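Long-range contact in ribosome-inactivating protein 3 (Zea mays, PDB 2PQG), which is a member of the ribosome-inactivating protein family, with a mixed beta sheet packed against a largely helical body: residues 39-44 with 70-75. Numbering follows the deposited sequence.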
# COMPACT_ATOMS: atom_id res chain seq x y z
N PRO A 39 -3.78 10.92 -14.61
CA PRO A 39 -3.01 12.05 -14.12
C PRO A 39 -1.61 11.56 -13.80
O PRO A 39 -1.43 10.41 -13.39
CB PRO A 39 -3.77 12.45 -12.85
CG PRO A 39 -5.17 12.17 -13.22
CD PRO A 39 -5.07 10.82 -13.91
N VAL A 40 -0.62 12.42 -13.99
CA VAL A 40 0.78 12.08 -13.73
C VAL A 40 1.19 12.64 -12.37
O VAL A 40 1.10 13.85 -12.13
CB VAL A 40 1.69 12.68 -14.81
CG1 VAL A 40 3.10 12.15 -14.65
CG2 VAL A 40 1.14 12.35 -16.18
N LEU A 41 1.63 11.75 -11.48
CA LEU A 41 2.04 12.14 -10.13
C LEU A 41 3.27 13.04 -10.14
O LEU A 41 3.99 13.11 -11.14
CB LEU A 41 2.32 10.90 -9.30
CG LEU A 41 1.12 9.99 -9.06
CD1 LEU A 41 1.57 8.71 -8.39
CD2 LEU A 41 0.09 10.70 -8.20
N PRO A 42 3.52 13.75 -9.03
CA PRO A 42 4.69 14.64 -8.95
C PRO A 42 5.97 13.84 -9.18
O PRO A 42 6.06 12.68 -8.81
CB PRO A 42 4.61 15.18 -7.52
CG PRO A 42 3.13 15.14 -7.22
CD PRO A 42 2.72 13.82 -7.79
N PRO A 43 6.99 14.47 -9.80
CA PRO A 43 8.25 13.76 -10.05
C PRO A 43 8.91 13.29 -8.76
O PRO A 43 8.89 14.00 -7.75
CB PRO A 43 9.09 14.80 -10.79
CG PRO A 43 8.56 16.10 -10.28
CD PRO A 43 7.07 15.85 -10.28
N GLU A 44 9.49 12.10 -8.81
CA GLU A 44 10.13 11.53 -7.64
C GLU A 44 11.46 12.20 -7.32
O GLU A 44 12.19 12.62 -8.21
CB GLU A 44 10.33 10.03 -7.85
CG GLU A 44 10.83 9.31 -6.61
CD GLU A 44 10.48 7.85 -6.61
OE1 GLU A 44 9.29 7.53 -6.87
OE2 GLU A 44 11.38 7.02 -6.35
N ASP A 70 4.76 11.41 -4.54
CA ASP A 70 5.37 11.08 -5.82
C ASP A 70 5.15 9.66 -6.33
O ASP A 70 4.88 9.47 -7.52
CB ASP A 70 6.87 11.44 -5.83
CG ASP A 70 7.63 10.92 -4.62
OD1 ASP A 70 7.17 9.94 -4.00
OD2 ASP A 70 8.70 11.48 -4.31
N ASN A 71 5.24 8.64 -5.47
CA ASN A 71 5.01 7.28 -5.95
C ASN A 71 3.83 6.60 -5.26
O ASN A 71 3.54 5.43 -5.51
CB ASN A 71 6.27 6.42 -5.78
CG ASN A 71 6.67 6.25 -4.34
OD1 ASN A 71 5.84 6.37 -3.43
ND2 ASN A 71 7.94 5.94 -4.11
N LEU A 72 3.13 7.36 -4.42
CA LEU A 72 1.98 6.87 -3.67
C LEU A 72 2.27 5.63 -2.85
O LEU A 72 1.45 4.72 -2.76
CB LEU A 72 0.78 6.60 -4.60
CG LEU A 72 -0.06 7.79 -5.07
CD1 LEU A 72 -1.34 7.29 -5.74
CD2 LEU A 72 -0.42 8.68 -3.89
N TYR A 73 3.45 5.58 -2.23
CA TYR A 73 3.78 4.41 -1.44
C TYR A 73 4.02 4.73 0.02
O TYR A 73 4.53 5.80 0.36
CB TYR A 73 5.01 3.71 -2.00
CG TYR A 73 4.98 2.21 -1.80
CD1 TYR A 73 4.11 1.42 -2.55
CD2 TYR A 73 5.80 1.59 -0.86
CE1 TYR A 73 4.07 0.04 -2.36
CE2 TYR A 73 5.77 0.21 -0.67
CZ TYR A 73 4.90 -0.56 -1.43
OH TYR A 73 4.88 -1.93 -1.26
N LEU A 74 3.66 3.78 0.87
CA LEU A 74 3.79 3.92 2.32
C LEU A 74 5.24 3.95 2.80
O LEU A 74 6.06 3.13 2.39
CB LEU A 74 3.07 2.75 2.99
CG LEU A 74 3.00 2.67 4.51
CD1 LEU A 74 2.17 3.80 5.05
CD2 LEU A 74 2.39 1.34 4.89
N VAL A 75 5.56 4.90 3.67
CA VAL A 75 6.92 5.00 4.20
C VAL A 75 6.92 4.56 5.66
O VAL A 75 7.86 3.93 6.13
CB VAL A 75 7.47 6.44 4.13
CG1 VAL A 75 8.91 6.47 4.59
CG2 VAL A 75 7.35 6.97 2.71
O HOH W 1 6.42 10.09 -10.03
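Pro42 and Asp70 bring the two backbones together, their CA atoms 4.8 Å apart, where the extended, proline-rich run 39-44 passes the turn that links strand 62-68 to strand 74-78. The rings of Pro42 and Pro43 fix phi at values that suit an extended chain, and these residues have no amide hydrogen to offer 70-75. A water joins the two backbones, donating to Pro42 O at 2.9 Å and to Asp70 O at 3.0 Å; two carbonyl oxygens cannot bond each other directly. Asp70 CB lies 3.3 Å from Pro42 O, and OD2 3.6 Å from Glu44 CA. With CG between the backbone N and the carbonyl carbon (chi1 49°), Asp70 can turn OD1 back to the amide of Asn71 in a weak bond, while OD2 forms a salt bridge with Arg68. On the inner side, Leu41 lays CB and CD1 against Asp70 O and puts CD1 3.8 Å from Leu72 CG, the side chains crossing at about a right angle; branched apolar groups fit here, with Trp220 and Leu188 adding to the packing. On the outer side Glu44, its CG anti to the backbone N (chi1 -172°), stretches past Asp70 so that OE1 takes a weak bond, 3.5 Å long, from Asn71 ND2, the carboxylate and amide planes 86° apart. Asparagine suits this place because OD1 can also accept, weakly, from Tyr73 N in an Asx turn. Glu44 OE1 and Asp70 OD1 are 4.3 Å apart; Arg68, bridged to Asp70, and Lys260, in a long, weak ion pair with Glu44 OE1, would probably ease the repulsion. The join thus rests on a closely packed, buried aspartate held by Arg68, a small apolar contact and a bridging water, with only weak direct bonding on its more exposed side.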